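Local structure of putative Phosphate (Eubacterium rectale, 3DAO) at residues 106-117 with 184-195; 45-53 with 72-80. The protein is a putative phosphatase of the haloacid dehalogenase-like hydrolase family, probably cleaving phosphate esters of a substrate not yet identified. All blocks are in the same frame, centred on the assembly; numbering follows the deposited sequence. Where two conformers were deposited one is given.

Contact 1. Residues 106-117 with 184-195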
loop_
_atom_site.group_PDB
_atom_site.type_symbol
_atom_site.label_atom_id
_atom_site.label_comp_id
_atom_site.label_asym_id
_atom_site.label_seq_id
_atom_site.Cartn_x
_atom_site.Cartn_y
_atom_site.Cartn_z
ATOM N N ILE A 106 -0.665 -16.070 13.841
ATOM C CA ILE A 106 -0.572 -14.632 14.057
ATOM C C ILE A 106 -1.978 -14.006 13.893
ATOM O O ILE A 106 -2.532 -13.469 14.835
ATOM C CB ILE A 106 0.413 -13.946 13.100
ATOM C CG1 ILE A 106 1.835 -14.507 13.242
ATOM C CG2 ILE A 106 0.431 -12.449 13.386
ATOM C CD1 ILE A 106 2.423 -14.281 14.588
ATOM N N TRP A 107 -2.562 -14.106 12.711
ATOM C CA TRP A 107 -3.884 -13.422 12.505
ATOM C C TRP A 107 -5.026 -14.034 13.310
ATOM O O TRP A 107 -5.916 -13.315 13.787
ATOM C CB TRP A 107 -4.265 -13.253 11.010
ATOM C CG TRP A 107 -4.427 -14.486 10.178
ATOM C CD1 TRP A 107 -3.453 -15.099 9.468
ATOM C CD2 TRP A 107 -5.634 -15.200 9.899
ATOM N NE1 TRP A 107 -3.958 -16.185 8.815
ATOM C CE2 TRP A 107 -5.295 -16.269 9.039
ATOM C CE3 TRP A 107 -6.963 -15.057 10.301
ATOM C CZ2 TRP A 107 -6.229 -17.200 8.584
ATOM C CZ3 TRP A 107 -7.904 -15.968 9.825
ATOM C CH2 TRP A 107 -7.523 -17.040 8.999
ATOM N N LYS A 108 -5.018 -15.359 13.471
ATOM C CA LYS A 108 -6.058 -16.010 14.293
ATOM C C LYS A 108 -5.826 -15.674 15.773
ATOM O O LYS A 108 -6.775 -15.419 16.527
ATOM C CB LYS A 108 -6.114 -17.522 14.075
ATOM C CG LYS A 108 -6.758 -17.856 12.749
ATOM C CD LYS A 108 -7.041 -19.331 12.565
ATOM C CE LYS A 108 -7.800 -19.529 11.253
ATOM N NZ LYS A 108 -8.202 -20.945 10.980
ATOM N N GLY A 109 -4.582 -15.639 16.177
ATOM C CA GLY A 109 -4.218 -15.235 17.541
ATOM C C GLY A 109 -4.689 -13.808 17.860
ATOM O O GLY A 109 -5.203 -13.503 18.960
HETATM N N MSE A 110 -4.503 -12.928 16.880
HETATM C CA MSE A 110 -4.957 -11.525 16.984
HETATM C C MSE A 110 -6.472 -11.475 17.135
HETATM O O MSE A 110 -6.991 -10.735 17.967
HETATM C CB MSE A 110 -4.516 -10.702 15.793
HETATM C CG MSE A 110 -3.039 -10.452 15.804
HETATM SE SE MSE A 110 -2.488 -9.662 14.135
HETATM C CE MSE A 110 -0.650 -9.140 14.630
ATOM N N CYS A 111 -7.164 -12.243 16.308
ATOM C CA CYS A 111 -8.636 -12.313 16.353
ATOM C C CYS A 111 -9.088 -12.684 17.764
ATOM O O CYS A 111 -9.957 -12.057 18.366
ATOM C CB CYS A 111 -9.176 -13.390 15.417
ATOM S SG CYS A 111 -9.199 -13.047 13.622
ATOM N N ARG A 112 -8.517 -13.774 18.281
ATOM C CA ARG A 112 -8.922 -14.270 19.625
ATOM C C ARG A 112 -8.677 -13.275 20.702
ATOM O O ARG A 112 -9.529 -13.068 21.590
ATOM C CB ARG A 112 -8.228 -15.593 19.959
ATOM C CG ARG A 112 -8.667 -16.657 19.029
ATOM C CD ARG A 112 -7.962 -17.973 19.268
ATOM N NE ARG A 112 -8.424 -18.956 18.297
ATOM C CZ ARG A 112 -7.629 -19.490 17.377
ATOM N NH1 ARG A 112 -6.328 -19.267 17.396
ATOM N NH2 ARG A 112 -8.123 -20.331 16.520
HETATM N N MSE A 113 -7.556 -12.574 20.582
HETATM C CA MSE A 113 -7.197 -11.572 21.578
HETATM C C MSE A 113 -8.133 -10.367 21.532
HETATM O O MSE A 113 -8.564 -9.862 22.577
HETATM C CB MSE A 113 -5.746 -11.127 21.462
HETATM C CG MSE A 113 -5.417 -9.971 22.391
HETATM SE SE MSE A 113 -3.532 -9.498 22.391
HETATM C CE MSE A 113 -2.748 -11.086 23.234
ATOM N N VAL A 114 -8.463 -9.905 20.324
ATOM C CA VAL A 114 -9.334 -8.731 20.230
ATOM C C VAL A 114 -10.720 -9.095 20.763
ATOM O O VAL A 114 -11.316 -8.377 21.554
ATOM C CB VAL A 114 -9.377 -8.158 18.814
ATOM C CG1 VAL A 114 -10.395 -6.961 18.744
ATOM C CG2 VAL A 114 -7.959 -7.711 18.397
ATOM N N ARG A 115 -11.155 -10.286 20.399
ATOM C CA ARG A 115 -12.472 -10.781 20.783
ATOM C C ARG A 115 -12.604 -10.885 22.290
ATOM O O ARG A 115 -13.571 -10.413 22.888
ATOM C CB ARG A 115 -12.692 -12.149 20.143
ATOM C CG ARG A 115 -14.025 -12.781 20.414
ATOM C CD ARG A 115 -13.990 -14.261 19.993
ATOM N NE ARG A 115 -12.990 -14.946 20.817
ATOM C CZ ARG A 115 -12.403 -16.107 20.548
ATOM N NH1 ARG A 115 -12.681 -16.745 19.454
ATOM N NH2 ARG A 115 -11.472 -16.594 21.371
ATOM N N ASP A 116 -11.580 -11.458 22.909
ATOM C CA ASP A 116 -11.628 -11.752 24.333
ATOM C C ASP A 116 -11.170 -10.652 25.257
ATOM O O ASP A 116 -11.682 -10.536 26.382
ATOM C CB ASP A 116 -10.783 -13.004 24.632
ATOM C CG ASP A 116 -11.344 -14.264 23.970
ATOM O OD1 ASP A 116 -12.567 -14.295 23.658
ATOM O OD2 ASP A 116 -10.568 -15.230 23.783
ATOM N N GLU A 117 -10.183 -9.887 24.810
ATOM C CA GLU A 117 -9.570 -8.834 25.623
ATOM C C GLU A 117 -9.800 -7.396 25.202
ATOM O O GLU A 117 -9.535 -6.480 25.974
ATOM C CB GLU A 117 -8.064 -9.084 25.765
ATOM C CG GLU A 117 -7.754 -10.494 26.224
ATOM C CD GLU A 117 -6.316 -10.636 26.665
ATOM O OE1 GLU A 117 -5.918 -9.904 27.588
ATOM O OE2 GLU A 117 -5.623 -11.476 26.083
ATOM N N VAL A 184 -1.871 -4.178 26.046
ATOM C CA VAL A 184 -1.538 -5.599 25.760
ATOM C C VAL A 184 -1.348 -5.958 24.276
ATOM O O VAL A 184 -0.383 -6.596 23.886
ATOM C CB VAL A 184 -2.612 -6.548 26.327
ATOM C CG1 VAL A 184 -2.325 -8.007 25.958
ATOM C CG2 VAL A 184 -2.768 -6.383 27.874
ATOM N N PHE A 185 -2.296 -5.564 23.436
ATOM C CA PHE A 185 -2.251 -5.979 22.030
ATOM C C PHE A 185 -0.976 -5.598 21.273
ATOM O O PHE A 185 -0.325 -6.459 20.660
ATOM C CB PHE A 185 -3.462 -5.438 21.248
ATOM C CG PHE A 185 -3.544 -5.944 19.845
ATOM C CD1 PHE A 185 -2.902 -5.269 18.815
ATOM C CD2 PHE A 185 -4.270 -7.058 19.530
ATOM C CE1 PHE A 185 -2.968 -5.721 17.512
ATOM C CE2 PHE A 185 -4.323 -7.514 18.221
ATOM C CZ PHE A 185 -3.670 -6.843 17.218
ATOM N N ILE A 186 -0.621 -4.326 21.364
ATOM C CA ILE A 186 0.563 -3.821 20.669
ATOM C C ILE A 186 1.837 -4.523 21.192
ATOM O O ILE A 186 2.606 -5.085 20.396
ATOM C CB ILE A 186 0.626 -2.271 20.690
ATOM C CG1 ILE A 186 -0.542 -1.718 19.850
ATOM C CG2 ILE A 186 1.968 -1.769 20.159
ATOM C CD1 ILE A 186 -0.688 -0.191 19.822
ATOM N N PRO A 187 2.057 -4.538 22.513
ATOM C CA PRO A 187 3.297 -5.253 22.872
ATOM C C PRO A 187 3.272 -6.759 22.645
ATOM O O PRO A 187 4.320 -7.383 22.483
ATOM C CB PRO A 187 3.489 -4.917 24.342
ATOM C CG PRO A 187 2.149 -4.469 24.853
ATOM C CD PRO A 187 1.509 -3.783 23.657
ATOM N N ALA A 188 2.085 -7.347 22.626
ATOM C CA ALA A 188 1.977 -8.764 22.411
ATOM C C ALA A 188 2.281 -9.169 20.980
ATOM O O ALA A 188 2.617 -10.312 20.741
ATOM C CB ALA A 188 0.598 -9.307 22.839
ATOM N N TRP A 189 2.195 -8.234 20.043
ATOM C CA TRP A 189 2.322 -8.606 18.628
ATOM C C TRP A 189 3.369 -7.851 17.835
ATOM O O TRP A 189 3.726 -8.263 16.747
ATOM C CB TRP A 189 0.965 -8.482 17.882
ATOM C CG TRP A 189 -0.064 -9.388 18.377
ATOM C CD1 TRP A 189 -1.117 -9.065 19.157
ATOM C CD2 TRP A 189 -0.118 -10.817 18.194
ATOM N NE1 TRP A 189 -1.840 -10.185 19.445
ATOM C CE2 TRP A 189 -1.259 -11.271 18.859
ATOM C CE3 TRP A 189 0.692 -11.749 17.528
ATOM C CZ2 TRP A 189 -1.606 -12.608 18.922
ATOM C CZ3 TRP A 189 0.323 -13.078 17.573
ATOM C CH2 TRP A 189 -0.803 -13.497 18.264
ATOM N N ASN A 190 3.858 -6.760 18.391
ATOM C CA ASN A 190 4.723 -5.861 17.624
ATOM C C ASN A 190 6.103 -6.411 17.298
ATOM O O ASN A 190 6.753 -5.906 16.400
ATOM C CB ASN A 190 4.757 -4.463 18.213
ATOM C CG ASN A 190 5.457 -4.392 19.517
ATOM O OD1 ASN A 190 5.988 -5.388 20.023
ATOM N ND2 ASN A 190 5.464 -3.190 20.099
ATOM N N LYS A 191 6.484 -7.506 17.932
ATOM C CA LYS A 191 7.767 -8.156 17.598
ATOM C C LYS A 191 7.542 -9.326 16.650
ATOM O O LYS A 191 8.473 -9.881 16.091
ATOM C CB LYS A 191 8.532 -8.638 18.840
ATOM C CG LYS A 191 9.131 -7.498 19.605
ATOM C CD LYS A 191 10.034 -7.941 20.703
ATOM N N LYS A 192 6.282 -9.660 16.440
ATOM C CA LYS A 192 5.900 -10.819 15.669
ATOM C C LYS A 192 5.164 -10.454 14.362
ATOM O O LYS A 192 4.867 -11.299 13.530
ATOM C CB LYS A 192 4.972 -11.709 16.504
ATOM C CG LYS A 192 5.645 -12.333 17.721
ATOM C CD LYS A 192 4.858 -13.527 18.252
ATOM C CE LYS A 192 3.762 -13.136 19.169
ATOM N NZ LYS A 192 3.015 -14.349 19.724
ATOM N N ALA A 193 4.889 -9.172 14.243
ATOM C CA ALA A 193 4.184 -8.604 13.109
ATOM C C ALA A 193 4.486 -7.115 12.969
ATOM O O ALA A 193 5.043 -6.480 13.860
ATOM C CB ALA A 193 2.654 -8.829 13.259
ATOM N N HIS A 194 4.100 -6.556 11.824
ATOM C CA HIS A 194 4.265 -5.135 11.615
ATOM C C HIS A 194 2.953 -4.420 11.950
ATOM O O HIS A 194 1.936 -4.621 11.261
ATOM C CB HIS A 194 4.690 -4.845 10.179
ATOM C CG HIS A 194 4.689 -3.386 9.867
ATOM N ND1 HIS A 194 5.537 -2.499 10.479
ATOM C CD2 HIS A 194 3.913 -2.656 9.035
ATOM C CE1 HIS A 194 5.288 -1.275 10.037
ATOM N NE2 HIS A 194 4.302 -1.343 9.165
ATOM N N LEU A 195 3.004 -3.618 13.015
ATOM C CA LEU A 195 1.825 -2.891 13.549
ATOM C C LEU A 195 1.903 -1.399 13.382
ATOM O O LEU A 195 2.914 -0.800 13.671
ATOM C CB LEU A 195 1.631 -3.162 15.057
ATOM C CG LEU A 195 0.828 -4.369 15.520
ATOM C CD1 LEU A 195 1.237 -5.657 14.879
ATOM C CD2 LEU A 195 0.857 -4.451 17.061
#

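Contact 2. Residues 45-53 with 72-80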
loop_
_atom_site.group_PDB
_atom_site.type_symbol
_atom_site.label_atom_id
_atom_site.label_comp_id
_atom_site.label_asym_id
_atom_site.label_seq_id
_atom_site.Cartn_x
_atom_site.Cartn_y
_atom_site.Cartn_z
HETATM N N MSE A 45 -0.548 8.692 -18.920
HETATM C CA MSE A 45 -0.561 7.361 -19.536
HETATM C C MSE A 45 0.345 7.374 -20.744
HETATM O O MSE A 45 1.067 6.440 -20.991
HETATM C CB MSE A 45 -1.967 6.920 -19.957
HETATM C CG MSE A 45 -3.039 6.940 -18.898
HETATM SE SE MSE A 45 -2.659 5.762 -17.406
HETATM C CE MSE A 45 -2.080 7.112 -16.114
ATOM N N SER A 46 0.317 8.474 -21.498
ATOM C CA SER A 46 1.131 8.569 -22.723
ATOM C C SER A 46 2.609 8.601 -22.431
ATOM O O SER A 46 3.423 7.920 -23.046
ATOM C CB SER A 46 0.720 9.809 -23.533
ATOM O OG SER A 46 1.592 9.979 -24.648
ATOM N N VAL A 47 2.960 9.407 -21.432
ATOM C CA VAL A 47 4.368 9.564 -21.058
ATOM C C VAL A 47 4.925 8.260 -20.482
ATOM O O VAL A 47 5.987 7.795 -20.876
ATOM C CB VAL A 47 4.547 10.778 -20.095
ATOM C CG1 VAL A 47 5.933 10.803 -19.504
ATOM C CG2 VAL A 47 4.226 12.105 -20.837
ATOM N N ILE A 48 4.167 7.629 -19.592
ATOM C CA ILE A 48 4.618 6.370 -18.978
ATOM C C ILE A 48 4.792 5.290 -20.052
ATOM O O ILE A 48 5.764 4.539 -20.072
ATOM C CB ILE A 48 3.643 5.924 -17.830
ATOM C CG1 ILE A 48 3.732 6.902 -16.651
ATOM C CG2 ILE A 48 3.899 4.505 -17.429
ATOM C CD1 ILE A 48 2.611 6.736 -15.617
ATOM N N ASP A 49 3.872 5.283 -21.003
ATOM C CA ASP A 49 3.898 4.294 -22.086
ATOM C C ASP A 49 5.187 4.493 -22.870
ATOM O O ASP A 49 5.921 3.538 -23.177
ATOM C CB ASP A 49 2.669 4.456 -23.004
ATOM C CG ASP A 49 2.538 3.329 -23.987
ATOM O OD1 ASP A 49 2.564 2.170 -23.576
ATOM O OD2 ASP A 49 2.477 3.600 -25.188
ATOM N N ARG A 50 5.515 5.761 -23.084
ATOM C CA ARG A 50 6.727 6.114 -23.840
ATOM C C ARG A 50 7.997 5.704 -23.111
ATOM O O ARG A 50 8.944 5.190 -23.693
ATOM C CB ARG A 50 6.746 7.620 -24.170
ATOM C CG ARG A 50 5.736 8.051 -25.247
ATOM C CD ARG A 50 5.517 9.559 -25.268
ATOM N NE ARG A 50 6.664 10.141 -25.927
ATOM C CZ ARG A 50 7.039 11.407 -25.856
ATOM N NH1 ARG A 50 6.368 12.269 -25.130
ATOM N NH2 ARG A 50 8.131 11.789 -26.512
ATOM N N LEU A 51 7.984 5.902 -21.793
ATOM C CA LEU A 51 9.133 5.536 -20.943
ATOM C C LEU A 51 9.287 4.027 -20.941
ATOM O O LEU A 51 10.401 3.489 -21.050
ATOM C CB LEU A 51 8.952 6.078 -19.507
ATOM C CG LEU A 51 9.016 7.605 -19.348
ATOM C CD1 LEU A 51 8.605 8.020 -17.906
ATOM C CD2 LEU A 51 10.376 8.178 -19.747
ATOM N N ILE A 52 8.168 3.318 -20.885
ATOM C CA ILE A 52 8.236 1.856 -20.864
ATOM C C ILE A 52 8.816 1.308 -22.175
ATOM O O ILE A 52 9.660 0.411 -22.185
ATOM C CB ILE A 52 6.893 1.231 -20.559
ATOM C CG1 ILE A 52 6.550 1.557 -19.105
ATOM C CG2 ILE A 52 6.971 -0.312 -20.772
ATOM C CD1 ILE A 52 5.082 1.254 -18.687
ATOM N N ASP A 53 8.375 1.924 -23.251
ATOM C CA ASP A 53 8.817 1.604 -24.623
ATOM C C ASP A 53 10.316 1.860 -24.787
ATOM O O ASP A 53 10.972 1.224 -25.603
ATOM C CB ASP A 53 8.006 2.391 -25.668
ATOM C CG ASP A 53 6.608 1.831 -25.849
ATOM O OD1 ASP A 53 6.347 0.744 -25.308
ATOM O OD2 ASP A 53 5.762 2.486 -26.493
ATOM N N LEU A 72 -7.276 2.762 -12.281
ATOM C CA LEU A 72 -6.730 4.088 -12.476
ATOM C C LEU A 72 -5.783 4.123 -13.700
ATOM O O LEU A 72 -5.727 5.103 -14.430
ATOM C CB LEU A 72 -5.973 4.541 -11.234
ATOM C CG LEU A 72 -5.400 5.957 -11.237
ATOM C CD1 LEU A 72 -6.527 6.982 -11.258
ATOM C CD2 LEU A 72 -4.456 6.142 -10.005
ATOM N N PHE A 73 -5.063 3.032 -13.905
ATOM C CA PHE A 73 -4.093 2.946 -15.000
ATOM C C PHE A 73 -4.629 2.134 -16.199
ATOM O O PHE A 73 -3.874 1.606 -17.030
ATOM C CB PHE A 73 -2.768 2.363 -14.525
ATOM C CG PHE A 73 -1.972 3.294 -13.644
ATOM C CD1 PHE A 73 -2.202 3.326 -12.271
ATOM C CD2 PHE A 73 -1.013 4.125 -14.178
ATOM C CE1 PHE A 73 -1.466 4.168 -11.460
ATOM C CE2 PHE A 73 -0.288 4.994 -13.371
ATOM C CZ PHE A 73 -0.512 5.005 -12.008
ATOM N N ALA A 74 -5.943 2.070 -16.269
ATOM C CA ALA A 74 -6.645 1.239 -17.253
ATOM C C ALA A 74 -6.069 1.269 -18.682
ATOM O O ALA A 74 -5.897 0.213 -19.279
ATOM C CB ALA A 74 -8.148 1.590 -17.300
ATOM N N PRO A 75 -5.755 2.457 -19.208
ATOM C CA PRO A 75 -5.311 2.507 -20.640
ATOM C C PRO A 75 -4.017 1.789 -20.941
ATOM O O PRO A 75 -3.802 1.352 -22.084
ATOM C CB PRO A 75 -5.204 4.014 -20.917
ATOM C CG PRO A 75 -6.118 4.674 -19.930
ATOM C CD PRO A 75 -6.016 3.799 -18.673
ATOM N N ILE A 76 -3.131 1.683 -19.933
ATOM C CA ILE A 76 -1.848 1.001 -20.091
ATOM C C ILE A 76 -1.612 -0.068 -19.039
ATOM O O ILE A 76 -0.475 -0.467 -18.801
ATOM C CB ILE A 76 -0.632 1.979 -20.087
ATOM C CG1 ILE A 76 -0.576 2.777 -18.775
ATOM C CG2 ILE A 76 -0.722 2.923 -21.297
ATOM C CD1 ILE A 76 0.661 3.613 -18.569
ATOM N N LYS A 77 -2.699 -0.592 -18.500
ATOM C CA LYS A 77 -2.624 -1.539 -17.359
ATOM C C LYS A 77 -1.805 -2.792 -17.595
ATOM O O LYS A 77 -1.191 -3.344 -16.690
ATOM C CB LYS A 77 -4.025 -1.857 -16.845
ATOM C CG LYS A 77 -4.802 -2.770 -17.698
ATOM C CD LYS A 77 -6.188 -3.023 -17.174
ATOM C CE LYS A 77 -6.809 -4.245 -17.863
ATOM N NZ LYS A 77 -6.809 -4.162 -19.376
ATOM N N HIS A 78 -1.765 -3.221 -18.843
ATOM C CA HIS A 78 -1.032 -4.421 -19.255
ATOM C C HIS A 78 0.487 -4.292 -19.213
ATOM O O HIS A 78 1.195 -5.287 -19.233
ATOM C CB HIS A 78 -1.432 -4.775 -20.710
ATOM C CG HIS A 78 -1.108 -3.687 -21.681
ATOM N ND1 HIS A 78 -1.861 -2.534 -21.776
ATOM C CD2 HIS A 78 -0.071 -3.532 -22.543
ATOM C CE1 HIS A 78 -1.323 -1.734 -22.680
ATOM N NE2 HIS A 78 -0.229 -2.307 -23.151
ATOM N N LYS A 79 0.981 -3.068 -19.144
ATOM C CA LYS A 79 2.410 -2.819 -19.287
ATOM C C LYS A 79 3.117 -2.501 -17.981
ATOM O O LYS A 79 4.293 -2.196 -17.980
ATOM C CB LYS A 79 2.660 -1.577 -20.164
ATOM C CG LYS A 79 2.108 -1.568 -21.520
ATOM C CD LYS A 79 2.764 -0.480 -22.315
ATOM C CE LYS A 79 4.007 -0.951 -23.056
ATOM N NZ LYS A 79 4.084 -0.152 -24.331
ATOM N N LEU A 80 2.354 -2.529 -16.904
ATOM C CA LEU A 80 2.866 -2.127 -15.579
ATOM C C LEU A 80 3.095 -3.282 -14.640
ATOM O O LEU A 80 2.598 -4.392 -14.862
ATOM C CB LEU A 80 1.868 -1.158 -14.890
ATOM C CG LEU A 80 1.437 0.084 -15.653
ATOM C CD1 LEU A 80 0.391 0.888 -14.895
ATOM C CD2 LEU A 80 2.684 0.951 -15.950
#

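Contact 1. Residues 106-117 with 184-195
Trp189 lies with one face against helix 106-117, its side chain set as a knob among Ile106, Gly109, Met110 and Met113. CG of selenomethionine Met110 stands over the middle of the indole, 3.7 Å from the centroid of the five-membered ring and only 13° off its normal, a CH-pi contact. Beyond CG the Met110 chain runs extended: SE stands farther above the same face, a longer Met-aromatic approach, and CE goes on to Ala193 CB at 3.6 Å. Met113 comes to the indole differently, at the edge: with CG anti to the backbone N (chi1 173°) and a bend at chi3, its SE reaches Trp189 NE1 at 3.5 Å. This indole nitrogen is buried without a polar partner. Gly109 lets the six-membered ring come close to the backbone, Gly109 C lying 3.5 Å from Trp189 CZ2; a CB there would collide with the ring. Ile106 CD1 packs at 3.8 Å against Trp189 CZ3. A glycine in place of Trp189 would probably leave a gap among Ile106, Gly109, Met110 and Met113, taking from Met110 CG its ring face.

Phe185 lies beside the indole, whose CD1 stands over the centre of one Phe185 face, while Val114 CG2 touches Phe185 CE2 at 3.6 Å. Further out, Phe169 backs Met110 and Val114, and Cys205 backs Met110 and Phe185, both from strands of the underlying sheet. The short helix 185-189 runs nearly antiparallel to helix 106-117, at 158°, and the two pack side by side over the six-stranded mixed sheet, an alpha/beta layer consistent with the cap domain of a haloacid dehalogenase-like hydrolase.

Contact 2. Residues 45-53 with 72-80
Lys79 NZ is held by two carboxylates one helical turn apart, donating to Asp53 OD1 at 2.6 Å and to Asp49 OD1 at 2.9 Å. Both oxygens are met on their syn side, the lysine lying 22° out of the Asp53 carboxylate plane and 32° out of that of Asp49. The end of the lysine is bent away from the usual staggered angles at chi3 and chi4, and Lys79 CD comes improbably close to Asp49 OD1, which leaves the detailed path of the chain doubtful. Lys79 CE rests 3.8 Å from Ile52 CG2.

Beside this network the contact turns apolar. Ile76 CD1 meets Ile48 CG2 at 3.5 Å, the two side chains crossing at about a right angle, and Leu80 CD2 fits against Ile52 CD1. Toward the N-terminal end of the helix, selenomethionine Met45 folds at chi2 and chi3, putting CE 3.7 Å from Phe73 CD2 and SE near Ile76 CG1; the Met-aromatic approach is oblique. Ile48 CD1 touches the Phe73 ring at its edge. Phe58 and Val60 of strand 57-61 continue the apolar layer beneath.

Helix 42-53 is thus joined to the loop leading into strand 81-84 by a largely apolar seam with a charged border. Two acidic groups around one ammonium probably stabilise its positive charge, and Lys79 in turn is likely to ease repulsion between the aspartates.

How the contacts relate
From the N terminus, the chain passes through strand 23-26 into helix 42-53, then strand 57-61 and helix 66-72. Contact 2 closes this short loop by bringing 72-80 back to 45-53. The chain then moves on to helix 104-117, and contact 1 closes a longer loop that includes strands 122-126 and 168-172 of the six-stranded sheet. The loops follow in series, neither nesting nor crossing. Their centres lie 40 Å apart on opposite sides of the chain's centre. Contact 2 ties helix 42-53 to the loop between helix 66-72 and strand 81-84, beside the eight-stranded sheet; contact 1 ties helix 104-117 to helix 185-189 and to the start of the edge strand 193-198.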